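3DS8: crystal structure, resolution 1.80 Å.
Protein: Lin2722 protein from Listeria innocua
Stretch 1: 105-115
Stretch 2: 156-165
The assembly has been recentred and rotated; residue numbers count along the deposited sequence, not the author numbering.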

# COMPACT_ATOMS: atom_id res chain seq x y z
N GLY A 105 2.17 3.52 -0.03
CA GLY A 105 1.01 3.04 0.76
C GLY A 105 0.03 4.13 1.16
O GLY A 105 -1.18 3.90 1.17
N LEU A 106 0.52 5.34 1.44
CA LEU A 106 -0.34 6.49 1.71
C LEU A 106 -1.17 6.89 0.47
O LEU A 106 -2.33 7.18 0.57
CB LEU A 106 0.43 7.68 2.26
CG LEU A 106 1.25 7.46 3.53
CD1 LEU A 106 2.04 8.72 3.91
CD2 LEU A 106 0.31 6.97 4.62
N ALA A 107 -0.52 6.91 -0.69
CA ALA A 107 -1.22 7.19 -1.95
C ALA A 107 -2.35 6.19 -2.20
O ALA A 107 -3.49 6.59 -2.55
CB ALA A 107 -0.20 7.20 -3.12
N LEU A 108 -2.10 4.91 -1.94
CA LEU A 108 -3.16 3.93 -2.06
C LEU A 108 -4.32 4.17 -1.09
O LEU A 108 -5.44 3.80 -1.39
CB LEU A 108 -2.60 2.52 -1.90
CG LEU A 108 -1.70 1.97 -3.01
CD1 LEU A 108 -1.02 0.66 -2.58
CD2 LEU A 108 -2.50 1.79 -4.32
N THR A 109 -4.01 4.65 0.11
CA THR A 109 -5.02 4.88 1.14
C THR A 109 -5.92 6.08 0.75
O THR A 109 -7.16 5.99 0.81
CB THR A 109 -4.35 5.09 2.49
OG1 THR A 109 -3.57 3.93 2.81
CG2 THR A 109 -5.39 5.37 3.62
N TYR A 110 -5.33 7.15 0.26
CA TYR A 110 -6.13 8.20 -0.36
C TYR A 110 -6.97 7.66 -1.52
O TYR A 110 -8.13 7.99 -1.66
CB TYR A 110 -5.23 9.33 -0.89
CG TYR A 110 -4.83 10.31 0.15
CD1 TYR A 110 -5.74 11.24 0.62
CD2 TYR A 110 -3.53 10.33 0.66
CE1 TYR A 110 -5.37 12.16 1.59
CE2 TYR A 110 -3.15 11.26 1.62
CZ TYR A 110 -4.07 12.15 2.09
OH TYR A 110 -3.74 13.12 3.04
N TYR A 111 -6.37 6.82 -2.37
CA TYR A 111 -7.14 6.24 -3.51
C TYR A 111 -8.34 5.40 -3.01
O TYR A 111 -9.44 5.48 -3.53
CB TYR A 111 -6.18 5.38 -4.33
CG TYR A 111 -6.74 4.80 -5.62
CD1 TYR A 111 -6.54 5.43 -6.84
CD2 TYR A 111 -7.43 3.58 -5.60
CE1 TYR A 111 -7.04 4.85 -8.03
CE2 TYR A 111 -7.94 2.99 -6.76
CZ TYR A 111 -7.74 3.62 -7.96
OH TYR A 111 -8.22 2.99 -9.08
N ALA A 112 -8.11 4.62 -1.96
CA ALA A 112 -9.14 3.80 -1.38
C ALA A 112 -10.28 4.64 -0.82
O ALA A 112 -11.47 4.24 -0.92
CB ALA A 112 -8.53 2.95 -0.27
N GLU A 113 -9.93 5.76 -0.20
CA GLU A 113 -10.96 6.63 0.37
C GLU A 113 -11.65 7.54 -0.63
O GLU A 113 -12.82 7.89 -0.41
CB GLU A 113 -10.41 7.46 1.56
CG GLU A 113 -10.13 6.58 2.77
CD GLU A 113 -9.88 7.34 4.03
OE1 GLU A 113 -9.58 8.55 3.93
OE2 GLU A 113 -10.03 6.73 5.13
N ASP A 114 -10.98 7.91 -1.71
CA ASP A 114 -11.45 8.97 -2.56
C ASP A 114 -12.16 8.45 -3.79
O ASP A 114 -12.95 9.17 -4.36
CB ASP A 114 -10.31 9.89 -2.98
CG ASP A 114 -9.77 10.75 -1.86
OD1 ASP A 114 -10.38 10.79 -0.75
OD2 ASP A 114 -8.70 11.35 -2.06
N TYR A 115 -11.86 7.24 -4.22
CA TYR A 115 -12.42 6.71 -5.50
C TYR A 115 -13.14 5.36 -5.44
O TYR A 115 -13.39 4.78 -6.48
CB TYR A 115 -11.31 6.62 -6.55
CG TYR A 115 -10.52 7.90 -6.63
CD1 TYR A 115 -11.14 9.09 -6.94
CD2 TYR A 115 -9.17 7.92 -6.29
CE1 TYR A 115 -10.41 10.28 -6.96
CE2 TYR A 115 -8.44 9.05 -6.32
CZ TYR A 115 -9.03 10.24 -6.65
OH TYR A 115 -8.28 11.39 -6.67
N PRO A 156 -3.05 16.39 10.45
CA PRO A 156 -4.06 16.64 9.42
C PRO A 156 -4.29 15.48 8.47
O PRO A 156 -5.44 15.21 8.09
CB PRO A 156 -3.51 17.88 8.70
CG PRO A 156 -2.77 18.62 9.76
CD PRO A 156 -2.11 17.52 10.56
N GLN A 157 -3.23 14.76 8.10
CA GLN A 157 -3.41 13.60 7.25
C GLN A 157 -4.26 12.52 7.94
O GLN A 157 -5.21 11.99 7.36
CB GLN A 157 -2.04 13.04 6.83
CG GLN A 157 -2.11 11.74 6.05
CD GLN A 157 -0.72 11.30 5.61
OE1 GLN A 157 -0.18 11.79 4.62
NE2 GLN A 157 -0.11 10.43 6.40
N MSE A 158 -3.91 12.20 9.20
CA MSE A 158 -4.71 11.26 9.97
C MSE A 158 -6.12 11.74 10.12
O MSE A 158 -7.05 10.96 10.09
CB MSE A 158 -4.17 11.02 11.38
CG MSE A 158 -3.15 10.05 11.51
SE MSE A 158 -3.72 8.26 10.90
CE MSE A 158 -5.03 7.61 12.22
N ASP A 159 -6.32 13.05 10.34
CA ASP A 159 -7.67 13.57 10.48
C ASP A 159 -8.50 13.26 9.21
O ASP A 159 -9.68 12.92 9.29
CB ASP A 159 -7.66 15.11 10.72
CG ASP A 159 -7.11 15.51 12.10
OD1 ASP A 159 -7.06 14.70 13.05
OD2 ASP A 159 -6.75 16.71 12.22
N TYR A 160 -7.87 13.41 8.04
CA TYR A 160 -8.53 13.16 6.77
C TYR A 160 -8.92 11.67 6.68
O TYR A 160 -10.04 11.35 6.34
CB TYR A 160 -7.60 13.51 5.59
CG TYR A 160 -8.26 13.35 4.23
CD1 TYR A 160 -8.80 14.45 3.57
CD2 TYR A 160 -8.31 12.11 3.60
CE1 TYR A 160 -9.42 14.30 2.34
CE2 TYR A 160 -8.92 11.96 2.38
CZ TYR A 160 -9.46 13.05 1.76
OH TYR A 160 -10.07 12.94 0.52
N PHE A 161 -7.96 10.81 6.96
CA PHE A 161 -8.18 9.34 6.88
C PHE A 161 -9.33 8.90 7.80
O PHE A 161 -10.18 8.09 7.42
CB PHE A 161 -6.92 8.55 7.22
CG PHE A 161 -5.80 8.66 6.20
CD1 PHE A 161 -6.05 8.85 4.84
CD2 PHE A 161 -4.49 8.57 6.63
CE1 PHE A 161 -5.01 8.92 3.92
CE2 PHE A 161 -3.40 8.60 5.71
CZ PHE A 161 -3.66 8.79 4.36
N ILE A 162 -9.35 9.44 9.01
CA ILE A 162 -10.44 9.18 9.95
C ILE A 162 -11.78 9.69 9.47
O ILE A 162 -12.78 8.96 9.51
CB ILE A 162 -10.11 9.75 11.35
CG1 ILE A 162 -8.96 8.94 11.96
CG2 ILE A 162 -11.39 9.70 12.25
CD1 ILE A 162 -8.28 9.56 13.17
N LYS A 163 -11.80 10.93 9.00
CA LYS A 163 -13.03 11.56 8.50
C LYS A 163 -13.63 10.78 7.34
O LYS A 163 -14.85 10.60 7.27
CB LYS A 163 -12.75 13.02 8.08
CG LYS A 163 -13.91 13.75 7.42
CD LYS A 163 -13.60 15.22 7.23
CE LYS A 163 -14.73 16.00 6.57
NZ LYS A 163 -14.57 16.06 5.10
N ASN A 164 -12.78 10.28 6.47
CA ASN A 164 -13.26 9.67 5.23
C ASN A 164 -13.26 8.15 5.26
O ASN A 164 -13.46 7.52 4.24
CB ASN A 164 -12.45 10.22 4.07
CG ASN A 164 -12.74 11.69 3.83
OD1 ASN A 164 -11.92 12.58 4.11
ND2 ASN A 164 -13.96 11.96 3.42
N GLN A 165 -13.07 7.57 6.45
CA GLN A 165 -13.01 6.12 6.57
C GLN A 165 -14.27 5.41 6.07
O GLN A 165 -14.17 4.28 5.58
CB GLN A 165 -12.72 5.72 8.02
CG GLN A 165 -13.85 5.94 8.99
CD GLN A 165 -13.40 5.73 10.44
OE1 GLN A 165 -13.01 6.67 11.13
NE2 GLN A 165 -13.45 4.50 10.89
O HOH W 1 -1.30 13.90 3.33

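Two helices of one chain, 105-114 and 156-163, lie side by side with their N-to-C directions 34° apart and their axes 10.6 Å apart at closest approach. The backbones are nearer at the C-terminal end of the pair: the CA atoms of Leu106 and Gln157 are 9.5 Å apart, those of Glu113 and Asn164 6.2 Å. Bulky side chains, three of them aromatic, fill the space between, and 512 Å² of surface is buried, both sides summed. With about 3.6 residues per turn, Leu106, Thr109, Tyr110 and Glu113 recur along the side that meets stretch 2; Leu106, Thr109 and Glu113 point toward it, while Tyr110 starts sideways and its end comes nearer.

Stretch 2 opens with Pro156, which makes no contact across the interface. Gln157 points toward stretch 1, and its extended side chain (chi1 and chi2 both t) brings NE2 to 3.7 Å from Leu106 CD1, a van der Waals contact; NE2 finds its hydrogen bond elsewhere in the structure. The other end of the amide is joined to Tyr110 through a water: water 1 donates to Gln157 OE1 at 2.7 Å and is hydrogen-bonded to Tyr110 OH at 2.6 Å. Selenomethionine Met158 points away, and Asp159 is out of reach.

Tyr160 points toward stretch 1 with chi1 in t. Its ring meets that of Tyr110 obliquely, with planes at 47° and centroids 5.2 Å apart; Tyr110 CE1 lies over one face of the Tyr160 ring, 3.6 Å from Tyr160 CD2. At the far end of the side chain, Tyr160 OH donates a short hydrogen bond to Asp114 OD1, 2.5 Å away. The carboxylate oxygen lies near the plane of the phenol ring, at its edge, where the hydroxyl can reach it.

Phe161 is the knob of the interface, its side chain seated among Leu106, Thr109, Tyr110 and Glu113. Its CA-to-CB bond runs sideways, but the ring end comes nearer to stretch 1. Thr109 CG2 sits over one face, 3.8 Å from the centroid of the Phe161 ring in a CH-pi contact, while Thr109 OG1 is occupied within its own helix, donating to Gly105 O at 2.9 Å. The edge of Phe161 is directed at the face of Tyr110, with Phe161 CZ 3.7 Å from Tyr110 CE2, and Leu106 CD2 adds apolar packing 4.2 Å from Phe161 CE2. Glu113 OE1 approaches the ring edge, 3.7 Å from Phe161 CD1. Glu113 OE2 lies just 2.7 Å from Phe161 O; a proton on the acid would make so close an approach of two oxygens favourable, but the geometry does not settle it.

Ile162 points away and Lys163 leads its amine outward, so neither touches stretch 1. Asn164, the first residue to leave helical phi/psi, brings its CB to 3.3 Å from Glu113 OE1. Gln165 follows, its CA 3.4 Å from Glu113 OE2, so the buried carboxylate of Glu113 lies against the end of the helix and the residues that follow it.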